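Local atomic coordinates of lovastatin nonaketide synthase, polyketide synthase component (Aspergillus terreus, PDB entry 7CPX), a protein that builds the polyketide dihydromonacolin L from malonyl-CoA as an iterative multidomain synthase in the lovastatin biosynthesis pathway of Aspergillus terreus. Residues 966-972 with 1042-1048; 1002-1007 with 1019-1023; 1648-1654 with 1696-1700. The protein carries 2 engineered substitutions. All coordinates share one frame. Residue numbers count along the deposited sequence, not the author numbering.

In the fold
Contacts 1 and 2 belong to one unit, the N-terminal hotdog of the dehydratase domain, with centres 12 Å apart. Their segments follow one another as 966-972, 1002-1007, 1019-1023 and 1042-1048, so contact 2 is made by residues lying between the two strands of contact 1. Strands of one antiparallel sheet serve both, and helix 995-1012 ties them together: Ala1005 packs against Trp970 and Leu1044 while its neighbours Ala1002, Met1003 and Ala1006 meet strand 1016-1027. Contact 3 comes much later in the chain, in a separate alpha/beta domain, its centre about 86 Å and 80 Å from those of contacts 1 and 2, which reflects the modular, extended build of this synthase.

Contact 1. Residues 966-972 with 1042-1048; sequences LSFQWLN and LNLTADV
Strand 967-972 runs antiparallel to strand 1042-1048, with axes 4.5 Å apart and N-to-C directions at 169°. Ser967 with Asp1047, Gln969 with Thr1045 and Leu971 with Asn1043 are non-hydrogen-bonded pairs; Phe968, Trp970 and Asn972 form hydrogen-bonded pairs with Ala1046, Leu1044 and Leu1042.

Each hydrogen-bonded pair closes with two 2.9 Å bonds: Phe968 N to Ala1046 O and Ala1046 N to Phe968 O, Trp970 N to Leu1044 O and Leu1044 N to Trp970 O, Asn972 N to Leu1042 O and Leu1042 N to Asn972 O. Val1048 N adds a bond of the same length to Leu966 O. With chi1 t, Ser967 OG donates to Asp1047 OD1 at 2.8 Å. On that face Gln969 NE2 binds Tyr962 O of the second subunit.

Apolar packing dominates the face of Phe968, Trp970, Leu1044 and Ala1046. Trp970 (chi1 m) lays its ring edge along the partner strand, CZ3 3.6 Å from Ala1046 CB and CE3 4.1 Å from Leu1044 CG; Trp970 and Leu1044 also touch helix 995-1012. At the strand end Leu966 CD1 meets Val1048 CG1 at 3.3 Å. One face toward the dimer partner, the other toward the central helix: this is the sheet of a hotdog fold.

Contact 2. Residues 1002-1007 with 1019-1023; sequences AMEAAL and LLEIL
Helix 1002-1007 crosses strand 1019-1023 at 134°, with 9.5 Å between the axes; the closest CA atoms are those of Met1003 and Leu1020, 7.0 Å apart. No hydrogen bond crosses; the side-chain contacts are all apolar. Along the strand, Leu1020 comes first, extended with both chi angles t and its CA-to-CB bond aimed at the helix. Leu1020 CD1 sits 3.5 Å from Met1003 O, 3.6 Å from Met1003 CB and 3.8 Å from Ala1006 CB, and Leu1007 CD2 lies 4.3 Å from Leu1020 CD1. Glu1021 points away from the helix and forms a salt bridge with Arg2015 of the second subunit. Ile1022 turns back toward the helix (chi1 m, chi2 t), bringing CD1 to 3.6 Å from Met1003 CG and 3.8 Å from Ala1002 CB. Strand 1016-1027 pairs with 1075-1087 on one flank and with 1196-1206, from the C-terminal hotdog, on the other. A long helix packed on a curved antiparallel sheet is the hallmark of the hotdog fold, doubled in this dehydratase.

Contact 3. Residues 1648-1654 with 1696-1700; sequences GGQTPQS and ELDEE
Asp1698 accepts every hydrogen bond of this contact and has the largest buried area. Its carboxylate sits at the N-terminal end of the helix that starts at Pro1652. Asp1698 OD1 accepts three bonds: from Thr1651 N at 2.7 Å, from Thr1651 OG1 at a very short 2.5 Å and from Ser1654 OG, also at 2.5 Å. Asp1698 OD2 takes Gln1650 N at 2.7 Å. With chi1 m on Asp1698, Thr1651 and Ser1654 alike, both hydroxyls converge on one oxygen, so two backbone NH groups, the hydroxyl of the N-cap residue Thr1651 and that of Ser1654 in the first turn share one carboxylate.

Farther out, Gly1648 (phi 119°, psi -140°) and Gly1649 (phi 78°, psi 12°) turn the chain tightly around the carboxylate. The backbone angles of Gly1648 would jam a CB against the preceding carbonyl, and its C atom lies 3.3 Å from Asp1698 OD2. Leu1697 adds packing, its CB 3.2 Å from Ser1654 OG; its side chain also touches strand 1720-1728.

Segment 1648-1654 links strand 1644-1647 to helix 1652-1664, and segment 1696-1700 follows strand 1689-1693, a direct sheet neighbour of 1644-1647. A glycine-containing turn from strand to helix, met by the loop after the adjacent parallel strand, is characteristic of Rossmann-like alpha/beta folds.

Contact 1. Residues 966-972 with 1042-1048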
ATOM      1  N   LEU A 966       2.932  10.801   1.618  1.00 79.92           N
ATOM      2  CA  LEU A 966       2.063  11.061   0.482  1.00 79.92           C
ATOM      3  C   LEU A 966       1.134   9.900   0.157  1.00 79.92           C
ATOM      4  O   LEU A 966       0.109  10.114  -0.497  1.00 79.92           O
ATOM      5  CB  LEU A 966       2.896  11.392  -0.763  1.00 79.92           C
ATOM      6  CG  LEU A 966       3.508  12.793  -0.832  1.00 79.92           C
ATOM      7  CD1 LEU A 966       2.423  13.855  -0.837  1.00 79.92           C
ATOM      8  CD2 LEU A 966       4.481  13.030   0.313  1.00 79.92           C
ATOM      9  N   SER A 967       1.466   8.686   0.592  1.00 78.65           N
ATOM     10  CA  SER A 967       0.630   7.519   0.358  1.00 78.65           C
ATOM     11  C   SER A 967       0.572   6.687   1.628  1.00 78.65           C
ATOM     12  O   SER A 967       1.598   6.443   2.267  1.00 78.65           O
ATOM     13  CB  SER A 967       1.162   6.672  -0.801  1.00 78.65           C
ATOM     14  OG  SER A 967       0.366   5.516  -0.991  1.00 78.65           O
ATOM     15  N   PHE A 968      -0.632   6.246   1.982  1.00 76.86           N
ATOM     16  CA  PHE A 968      -0.879   5.531   3.221  1.00 76.86           C
ATOM     17  C   PHE A 968      -1.767   4.336   2.925  1.00 76.86           C
ATOM     18  O   PHE A 968      -2.559   4.357   1.982  1.00 76.86           O
ATOM     19  CB  PHE A 968      -1.566   6.428   4.258  1.00 76.86           C
ATOM     20  CG  PHE A 968      -0.826   7.702   4.554  1.00 76.86           C
ATOM     21  CD1 PHE A 968      -0.813   8.738   3.641  1.00 76.86           C
ATOM     22  CD2 PHE A 968      -0.162   7.869   5.755  1.00 76.86           C
ATOM     23  CE1 PHE A 968      -0.139   9.910   3.909  1.00 76.86           C
ATOM     24  CE2 PHE A 968       0.511   9.040   6.032  1.00 76.86           C
ATOM     25  CZ  PHE A 968       0.521  10.064   5.108  1.00 76.86           C
ATOM     26  N   GLN A 969      -1.645   3.300   3.751  1.00 76.67           N
ATOM     27  CA  GLN A 969      -2.523   2.138   3.637  1.00 76.67           C
ATOM     28  C   GLN A 969      -2.713   1.564   5.037  1.00 76.67           C
ATOM     29  O   GLN A 969      -1.853   0.832   5.533  1.00 76.67           O
ATOM     30  CB  GLN A 969      -1.956   1.101   2.679  1.00 76.67           C
ATOM     31  CG  GLN A 969      -2.927  -0.016   2.356  1.00 76.67           C
ATOM     32  CD  GLN A 969      -2.441  -0.904   1.233  1.00 76.67           C
ATOM     33  OE1 GLN A 969      -1.254  -0.918   0.907  1.00 76.67           O
ATOM     34  NE2 GLN A 969      -3.358  -1.650   0.629  1.00 76.67           N
ATOM     35  N   TRP A 970      -3.835   1.902   5.663  1.00 77.24           N
ATOM     36  CA  TRP A 970      -4.173   1.346   6.963  1.00 77.24           C
ATOM     37  C   TRP A 970      -4.771  -0.040   6.786  1.00 77.24           C
ATOM     38  O   TRP A 970      -5.755  -0.215   6.061  1.00 77.24           O
ATOM     39  CB  TRP A 970      -5.155   2.253   7.699  1.00 77.24           C
ATOM     40  CG  TRP A 970      -4.582   3.574   8.070  1.00 77.24           C
ATOM     41  CD1 TRP A 970      -4.020   3.917   9.260  1.00 77.24           C
ATOM     42  CD2 TRP A 970      -4.515   4.736   7.244  1.00 77.24           C
ATOM     43  NE1 TRP A 970      -3.605   5.223   9.228  1.00 77.24           N
ATOM     44  CE2 TRP A 970      -3.898   5.750   7.998  1.00 77.24           C
ATOM     45  CE3 TRP A 970      -4.917   5.017   5.937  1.00 77.24           C
ATOM     46  CZ2 TRP A 970      -3.674   7.023   7.489  1.00 77.24           C
ATOM     47  CZ3 TRP A 970      -4.693   6.278   5.436  1.00 77.24           C
ATOM     48  CH2 TRP A 970      -4.079   7.266   6.209  1.00 77.24           C
ATOM     49  N   LEU A 971      -4.181  -1.021   7.459  1.00 78.88           N
ATOM     50  CA  LEU A 971      -4.575  -2.416   7.346  1.00 78.88           C
ATOM     51  C   LEU A 971      -5.270  -2.843   8.628  1.00 78.88           C
ATOM     52  O   LEU A 971      -4.762  -2.593   9.726  1.00 78.88           O
ATOM     53  CB  LEU A 971      -3.357  -3.300   7.086  1.00 78.88           C
ATOM     54  CG  LEU A 971      -2.420  -2.801   5.985  1.00 78.88           C
ATOM     55  CD1 LEU A 971      -1.130  -3.591   5.983  1.00 78.88           C
ATOM     56  CD2 LEU A 971      -3.100  -2.891   4.635  1.00 78.88           C
ATOM     57  N   ASN A 972      -6.423  -3.491   8.491  1.00 82.26           N
ATOM     58  CA  ASN A 972      -7.186  -3.949   9.637  1.00 82.26           C
ATOM     59  C   ASN A 972      -7.923  -5.220   9.250  1.00 82.26           C
ATOM     60  O   ASN A 972      -8.144  -5.495   8.071  1.00 82.26           O
ATOM     61  CB  ASN A 972      -8.172  -2.873  10.110  1.00 82.26           C
ATOM     62  CG  ASN A 972      -8.927  -3.275  11.357  1.00 82.26           C
ATOM     63  OD1 ASN A 972      -8.685  -4.336  11.931  1.00 82.26           O
ATOM     64  ND2 ASN A 972      -9.848  -2.422  11.788  1.00 82.26           N
ATOM     65  N   LEU A1042     -10.005  -5.072   5.944  1.00 79.80           N
ATOM     66  CA  LEU A1042     -10.247  -3.741   5.407  1.00 79.80           C
ATOM     67  C   LEU A1042      -8.909  -3.035   5.265  1.00 79.80           C
ATOM     68  O   LEU A1042      -8.184  -2.860   6.251  1.00 79.80           O
ATOM     69  CB  LEU A1042     -11.183  -2.938   6.312  1.00 79.80           C
ATOM     70  CG  LEU A1042     -12.604  -3.476   6.478  1.00 79.80           C
ATOM     71  CD1 LEU A1042     -13.411  -2.549   7.362  1.00 79.80           C
ATOM     72  CD2 LEU A1042     -13.282  -3.639   5.133  1.00 79.80           C
ATOM     73  N   ASN A1043      -8.586  -2.632   4.042  1.00 79.56           N
ATOM     74  CA  ASN A1043      -7.359  -1.908   3.745  1.00 79.56           C
ATOM     75  C   ASN A1043      -7.750  -0.566   3.149  1.00 79.56           C
ATOM     76  O   ASN A1043      -8.213  -0.500   2.007  1.00 79.56           O
ATOM     77  CB  ASN A1043      -6.472  -2.704   2.790  1.00 79.56           C
ATOM     78  CG  ASN A1043      -6.275  -4.138   3.240  1.00 79.56           C
ATOM     79  OD1 ASN A1043      -6.353  -5.068   2.440  1.00 79.56           O
ATOM     80  ND2 ASN A1043      -6.027  -4.324   4.531  1.00 79.56           N
ATOM     81  N   LEU A1044      -7.592   0.497   3.928  1.00 77.64           N
ATOM     82  CA  LEU A1044      -7.890   1.844   3.456  1.00 77.64           C
ATOM     83  C   LEU A1044      -6.609   2.438   2.893  1.00 77.64           C
ATOM     84  O   LEU A1044      -5.698   2.798   3.640  1.00 77.64           O
ATOM     85  CB  LEU A1044      -8.460   2.704   4.577  1.00 77.64           C
ATOM     86  CG  LEU A1044      -8.534   4.202   4.270  1.00 77.64           C
ATOM     87  CD1 LEU A1044      -9.074   4.450   2.877  1.00 77.64           C
ATOM     88  CD2 LEU A1044      -9.395   4.915   5.289  1.00 77.64           C
ATOM     89  N   THR A1045      -6.538   2.526   1.570  1.00 77.38           N
ATOM     90  CA  THR A1045      -5.409   3.138   0.886  1.00 77.38           C
ATOM     91  C   THR A1045      -5.779   4.573   0.535  1.00 77.38           C
ATOM     92  O   THR A1045      -6.718   4.804  -0.231  1.00 77.38           O
ATOM     93  CB  THR A1045      -5.046   2.353  -0.373  1.00 77.38           C
ATOM     94  OG1 THR A1045      -4.794   0.984  -0.032  1.00 77.38           O
ATOM     95  CG2 THR A1045      -3.817   2.947  -1.036  1.00 77.38           C
ATOM     96  N   ALA A1046      -5.042   5.526   1.094  1.00 78.27           N
ATOM     97  CA  ALA A1046      -5.296   6.947   0.898  1.00 78.27           C
ATOM     98  C   ALA A1046      -4.036   7.592   0.348  1.00 78.27           C
ATOM     99  O   ALA A1046      -2.984   7.560   0.993  1.00 78.27           O
ATOM    100  CB  ALA A1046      -5.717   7.615   2.206  1.00 78.27           C
ATOM    101  N   ASP A1047      -4.145   8.188  -0.832  1.00 80.65           N
ATOM    102  CA  ASP A1047      -3.012   8.772  -1.533  1.00 80.65           C
ATOM    103  C   ASP A1047      -3.320  10.235  -1.799  1.00 80.65           C
ATOM    104  O   ASP A1047      -4.261  10.548  -2.535  1.00 80.65           O
ATOM    105  CB  ASP A1047      -2.754   8.022  -2.836  1.00 80.65           C
ATOM    106  CG  ASP A1047      -3.047   6.545  -2.710  1.00 80.65           C
ATOM    107  OD1 ASP A1047      -2.210   5.814  -2.140  1.00 80.65           O
ATOM    108  OD2 ASP A1047      -4.133   6.119  -3.154  1.00 80.65           O
ATOM    109  N   VAL A1048      -2.532  11.128  -1.203  1.00 81.41           N
ATOM    110  CA  VAL A1048      -2.779  12.561  -1.317  1.00 81.41           C
ATOM    111  C   VAL A1048      -2.333  12.986  -2.713  1.00 81.41           C
ATOM    112  O   VAL A1048      -1.154  13.247  -2.954  1.00 81.41           O
ATOM    113  CB  VAL A1048      -2.069  13.361  -0.222  1.00 81.41           C
ATOM    114  CG1 VAL A1048      -0.659  12.874  -0.031  1.00 81.41           C
ATOM    115  CG2 VAL A1048      -2.062  14.832  -0.570  1.00 81.41           C
TER

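Contact 2. Residues 1002-1007 with 1019-1023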
ATOM      1  N   ALA A1002     -12.494   6.919   6.177  1.00 81.55           N
ATOM      2  CA  ALA A1002     -11.852   7.889   5.298  1.00 81.55           C
ATOM      3  C   ALA A1002     -11.517   9.169   6.050  1.00 81.55           C
ATOM      4  O   ALA A1002     -10.441   9.747   5.862  1.00 81.55           O
ATOM      5  CB  ALA A1002     -12.751   8.190   4.102  1.00 81.55           C
ATOM      6  N   MET A1003     -12.428   9.631   6.908  1.00 84.70           N
ATOM      7  CA  MET A1003     -12.182  10.872   7.634  1.00 84.70           C
ATOM      8  C   MET A1003     -11.063  10.705   8.656  1.00 84.70           C
ATOM      9  O   MET A1003     -10.242  11.611   8.841  1.00 84.70           O
ATOM     10  CB  MET A1003     -13.469  11.349   8.304  1.00 84.70           C
ATOM     11  CG  MET A1003     -14.535  11.760   7.307  1.00 84.70           C
ATOM     12  SD  MET A1003     -15.814  12.823   7.993  1.00 84.70           S
ATOM     13  CE  MET A1003     -16.653  13.320   6.489  1.00 84.70           C
ATOM     14  N   GLU A1004     -11.007   9.555   9.327  1.00 85.54           N
ATOM     15  CA  GLU A1004      -9.909   9.299  10.252  1.00 85.54           C
ATOM     16  C   GLU A1004      -8.588   9.172   9.507  1.00 85.54           C
ATOM     17  O   GLU A1004      -7.543   9.609  10.004  1.00 85.54           O
ATOM     18  CB  GLU A1004     -10.192   8.038  11.064  1.00 85.54           C
ATOM     19  CG  GLU A1004     -11.356   8.183  12.026  1.00 85.54           C
ATOM     20  CD  GLU A1004     -11.084   9.195  13.120  1.00 85.54           C
ATOM     21  OE1 GLU A1004      -9.908   9.575  13.300  1.00 85.54           O
ATOM     22  OE2 GLU A1004     -12.045   9.616  13.796  1.00 85.54           O
ATOM     23  N   ALA A1005      -8.612   8.575   8.315  1.00 81.48           N
ATOM     24  CA  ALA A1005      -7.417   8.539   7.486  1.00 81.48           C
ATOM     25  C   ALA A1005      -6.975   9.946   7.118  1.00 81.48           C
ATOM     26  O   ALA A1005      -5.778  10.248   7.109  1.00 81.48           O
ATOM     27  CB  ALA A1005      -7.677   7.715   6.227  1.00 81.48           C
ATOM     28  N   ALA A1006      -7.932  10.817   6.802  1.00 83.26           N
ATOM     29  CA  ALA A1006      -7.604  12.210   6.524  1.00 83.26           C
ATOM     30  C   ALA A1006      -6.968  12.870   7.739  1.00 83.26           C
ATOM     31  O   ALA A1006      -5.993  13.620   7.611  1.00 83.26           O
ATOM     32  CB  ALA A1006      -8.863  12.966   6.101  1.00 83.26           C
ATOM     33  N   LEU A1007      -7.512  12.607   8.928  1.00 84.37           N
ATOM     34  CA  LEU A1007      -6.924  13.150  10.149  1.00 84.37           C
ATOM     35  C   LEU A1007      -5.486  12.685  10.314  1.00 84.37           C
ATOM     36  O   LEU A1007      -4.591  13.480  10.620  1.00 84.37           O
ATOM     37  CB  LEU A1007      -7.744  12.731  11.369  1.00 84.37           C
ATOM     38  CG  LEU A1007      -9.129  13.334  11.598  1.00 84.37           C
ATOM     39  CD1 LEU A1007      -9.504  13.173  13.063  1.00 84.37           C
ATOM     40  CD2 LEU A1007      -9.185  14.790  11.188  1.00 84.37           C
ATOM     41  N   LEU A1019     -11.546  21.678   7.732  1.00 88.84           N
ATOM     42  CA  LEU A1019     -12.723  21.127   7.078  1.00 88.84           C
ATOM     43  C   LEU A1019     -12.326  19.844   6.365  1.00 88.84           C
ATOM     44  O   LEU A1019     -11.190  19.709   5.904  1.00 88.84           O
ATOM     45  CB  LEU A1019     -13.320  22.128   6.084  1.00 88.84           C
ATOM     46  CG  LEU A1019     -14.777  22.522   6.304  1.00 88.84           C
ATOM     47  CD1 LEU A1019     -15.169  23.629   5.347  1.00 88.84           C
ATOM     48  CD2 LEU A1019     -15.670  21.319   6.121  1.00 88.84           C
ATOM     49  N   LEU A1020     -13.277  18.912   6.242  1.00 84.32           N
ATOM     50  CA  LEU A1020     -12.987  17.584   5.697  1.00 84.32           C
ATOM     51  C   LEU A1020     -14.152  17.158   4.805  1.00 84.32           C
ATOM     52  O   LEU A1020     -15.155  16.634   5.291  1.00 84.32           O
ATOM     53  CB  LEU A1020     -12.753  16.596   6.833  1.00 84.32           C
ATOM     54  CG  LEU A1020     -12.039  15.280   6.528  1.00 84.32           C
ATOM     55  CD1 LEU A1020     -11.845  14.504   7.816  1.00 84.32           C
ATOM     56  CD2 LEU A1020     -12.811  14.452   5.523  1.00 84.32           C
ATOM     57  N   GLU A1021     -14.021  17.393   3.503  1.00 85.15           N
ATOM     58  CA  GLU A1021     -15.008  16.941   2.536  1.00 85.15           C
ATOM     59  C   GLU A1021     -14.632  15.561   2.018  1.00 85.15           C
ATOM     60  O   GLU A1021     -13.455  15.218   1.910  1.00 85.15           O
ATOM     61  CB  GLU A1021     -15.108  17.908   1.355  1.00 85.15           C
ATOM     62  CG  GLU A1021     -15.209  19.379   1.723  1.00 85.15           C
ATOM     63  CD  GLU A1021     -14.969  20.289   0.535  1.00 85.15           C
ATOM     64  OE1 GLU A1021     -14.956  19.785  -0.607  1.00 85.15           O
ATOM     65  OE2 GLU A1021     -14.789  21.508   0.742  1.00 85.15           O
ATOM     66  N   ILE A1022     -15.650  14.776   1.689  1.00 81.10           N
ATOM     67  CA  ILE A1022     -15.496  13.512   0.984  1.00 81.10           C
ATOM     68  C   ILE A1022     -16.299  13.615  -0.301  1.00 81.10           C
ATOM     69  O   ILE A1022     -17.525  13.742  -0.259  1.00 81.10           O
ATOM     70  CB  ILE A1022     -15.959  12.319   1.831  1.00 81.10           C
ATOM     71  CG1 ILE A1022     -14.920  12.006   2.904  1.00 81.10           C
ATOM     72  CG2 ILE A1022     -16.190  11.113   0.946  1.00 81.10           C
ATOM     73  CD1 ILE A1022     -15.372  10.983   3.910  1.00 81.10           C
ATOM     74  N   LEU A1023     -15.612  13.533  -1.434  1.00 80.86           N
ATOM     75  CA  LEU A1023     -16.186  13.813  -2.740  1.00 80.86           C
ATOM     76  C   LEU A1023     -16.306  12.538  -3.562  1.00 80.86           C
ATOM     77  O   LEU A1023     -15.435  11.662  -3.504  1.00 80.86           O
ATOM     78  CB  LEU A1023     -15.328  14.830  -3.498  1.00 80.86           C
ATOM     79  CG  LEU A1023     -15.048  16.149  -2.777  1.00 80.86           C
ATOM     80  CD1 LEU A1023     -14.020  16.967  -3.539  1.00 80.86           C
ATOM     81  CD2 LEU A1023     -16.329  16.938  -2.600  1.00 80.86           C
TER

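Contact 3. Residues 1648-1654 with 1696-1700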
ATOM      1  N   GLY A1648     -91.130   0.675  -0.451  1.00132.63           N
ATOM      2  CA  GLY A1648     -91.061   1.582  -1.580  1.00132.63           C
ATOM      3  C   GLY A1648     -92.321   1.491  -2.430  1.00132.63           C
ATOM      4  O   GLY A1648     -93.433   1.383  -1.907  1.00132.63           O
ATOM      5  N   GLY A1649     -92.129   1.532  -3.746  1.00133.15           N
ATOM      6  CA  GLY A1649     -93.242   1.436  -4.665  1.00133.15           C
ATOM      7  C   GLY A1649     -94.044   2.703  -4.836  1.00133.15           C
ATOM      8  O   GLY A1649     -95.141   2.649  -5.400  1.00133.15           O
ATOM      9  N   GLN A1650     -93.545   3.844  -4.355  1.00134.54           N
ATOM     10  CA  GLN A1650     -94.300   5.087  -4.475  1.00134.54           C
ATOM     11  C   GLN A1650     -94.292   5.608  -5.907  1.00134.54           C
ATOM     12  O   GLN A1650     -95.336   6.010  -6.434  1.00134.54           O
ATOM     13  CB  GLN A1650     -93.733   6.135  -3.519  1.00134.54           C
ATOM     14  CG  GLN A1650     -94.575   7.394  -3.399  1.00134.54           C
ATOM     15  CD  GLN A1650     -95.919   7.136  -2.748  1.00134.54           C
ATOM     16  OE1 GLN A1650     -96.201   6.026  -2.295  1.00134.54           O
ATOM     17  NE2 GLN A1650     -96.757   8.164  -2.697  1.00134.54           N
ATOM     18  N   THR A1651     -93.129   5.606  -6.553  1.00135.05           N
ATOM     19  CA  THR A1651     -93.025   6.126  -7.906  1.00135.05           C
ATOM     20  C   THR A1651     -93.765   5.209  -8.881  1.00135.05           C
ATOM     21  O   THR A1651     -93.799   3.991  -8.688  1.00135.05           O
ATOM     22  CB  THR A1651     -91.557   6.248  -8.315  1.00135.05           C
ATOM     23  OG1 THR A1651     -90.817   6.885  -7.267  1.00135.05           O
ATOM     24  CG2 THR A1651     -91.409   7.063  -9.589  1.00135.05           C
ATOM     25  N   PRO A1652     -94.368   5.765  -9.939  1.00134.80           N
ATOM     26  CA  PRO A1652     -95.102   4.901 -10.881  1.00134.80           C
ATOM     27  C   PRO A1652     -94.275   3.738 -11.407  1.00134.80           C
ATOM     28  O   PRO A1652     -94.784   2.615 -11.507  1.00134.80           O
ATOM     29  CB  PRO A1652     -95.504   5.877 -11.992  1.00134.80           C
ATOM     30  CG  PRO A1652     -95.635   7.181 -11.302  1.00134.80           C
ATOM     31  CD  PRO A1652     -94.570   7.194 -10.242  1.00134.80           C
ATOM     32  N   GLN A1653     -93.005   3.972 -11.739  1.00133.02           N
ATOM     33  CA  GLN A1653     -92.126   2.858 -12.072  1.00133.02           C
ATOM     34  C   GLN A1653     -91.916   1.960 -10.862  1.00133.02           C
ATOM     35  O   GLN A1653     -91.875   0.731 -10.987  1.00133.02           O
ATOM     36  CB  GLN A1653     -90.788   3.375 -12.599  1.00133.02           C
ATOM     37  CG  GLN A1653     -90.799   3.713 -14.081  1.00133.02           C
ATOM     38  CD  GLN A1653     -90.983   2.487 -14.955  1.00133.02           C
ATOM     39  OE1 GLN A1653     -90.696   1.365 -14.538  1.00133.02           O
ATOM     40  NE2 GLN A1653     -91.472   2.695 -16.172  1.00133.02           N
ATOM     41  N   SER A1654     -91.783   2.560  -9.678  1.00132.62           N
ATOM     42  CA  SER A1654     -91.683   1.766  -8.460  1.00132.62           C
ATOM     43  C   SER A1654     -92.965   0.978  -8.217  1.00132.62           C
ATOM     44  O   SER A1654     -92.917  -0.172  -7.769  1.00132.62           O
ATOM     45  CB  SER A1654     -91.365   2.669  -7.270  1.00132.62           C
ATOM     46  OG  SER A1654     -90.192   3.427  -7.507  1.00132.62           O
ATOM     47  N   GLU A1696     -85.027   3.690  -2.937  1.00127.09           N
ATOM     48  CA  GLU A1696     -84.079   4.474  -3.718  1.00127.09           C
ATOM     49  C   GLU A1696     -84.642   4.841  -5.082  1.00127.09           C
ATOM     50  O   GLU A1696     -84.302   5.903  -5.614  1.00127.09           O
ATOM     51  CB  GLU A1696     -82.765   3.709  -3.877  1.00127.09           C
ATOM     52  CG  GLU A1696     -82.283   3.046  -2.600  1.00127.09           C
ATOM     53  CD  GLU A1696     -82.420   3.949  -1.392  1.00127.09           C
ATOM     54  OE1 GLU A1696     -82.183   5.168  -1.525  1.00127.09           O
ATOM     55  OE2 GLU A1696     -82.774   3.437  -0.310  1.00127.09           O
ATOM     56  N   LEU A1697     -85.491   3.990  -5.660  1.00128.56           N
ATOM     57  CA  LEU A1697     -86.240   4.397  -6.842  1.00128.56           C
ATOM     58  C   LEU A1697     -87.170   5.556  -6.517  1.00128.56           C
ATOM     59  O   LEU A1697     -87.330   6.473  -7.330  1.00128.56           O
ATOM     60  CB  LEU A1697     -87.034   3.213  -7.395  1.00128.56           C
ATOM     61  CG  LEU A1697     -86.261   1.899  -7.543  1.00128.56           C
ATOM     62  CD1 LEU A1697     -87.125   0.842  -8.207  1.00128.56           C
ATOM     63  CD2 LEU A1697     -84.972   2.103  -8.323  1.00128.56           C
ATOM     64  N   ASP A1698     -87.785   5.528  -5.339  1.00131.24           N
ATOM     65  CA  ASP A1698     -88.551   6.647  -4.817  1.00131.24           C
ATOM     66  C   ASP A1698     -87.586   7.641  -4.174  1.00131.24           C
ATOM     67  O   ASP A1698     -86.373   7.589  -4.391  1.00131.24           O
ATOM     68  CB  ASP A1698     -89.602   6.150  -3.826  1.00131.24           C
ATOM     69  CG  ASP A1698     -90.472   5.051  -4.400  1.00131.24           C
ATOM     70  OD1 ASP A1698     -90.660   5.023  -5.634  1.00131.24           O
ATOM     71  OD2 ASP A1698     -90.967   4.213  -3.616  1.00131.24           O
ATOM     72  N   GLU A1699     -88.118   8.572  -3.386  1.00126.32           N
ATOM     73  CA  GLU A1699     -87.270   9.499  -2.649  1.00126.32           C
ATOM     74  C   GLU A1699     -86.206   8.736  -1.872  1.00126.32           C
ATOM     75  O   GLU A1699     -86.512   7.805  -1.123  1.00126.32           O
ATOM     76  CB  GLU A1699     -88.117  10.344  -1.698  1.00126.32           C
ATOM     77  N   GLU A1700     -84.952   9.135  -2.058  1.00123.88           N
ATOM     78  CA  GLU A1700     -83.838   8.412  -1.467  1.00123.88           C
ATOM     79  C   GLU A1700     -83.763   8.661   0.037  1.00123.88           C
ATOM     80  O   GLU A1700     -84.241   9.672   0.556  1.00123.88           O
ATOM     81  CB  GLU A1700     -82.520   8.824  -2.121  1.00123.88           C
ATOM     82  CG  GLU A1700     -82.414   8.477  -3.595  1.00123.88           C
ATOM     83  CD  GLU A1700     -83.194   9.427  -4.482  1.00123.88           C
ATOM     84  OE1 GLU A1700     -83.905  10.299  -3.940  1.00123.88           O
ATOM     85  OE2 GLU A1700     -83.095   9.302  -5.721  1.00123.88           O
TER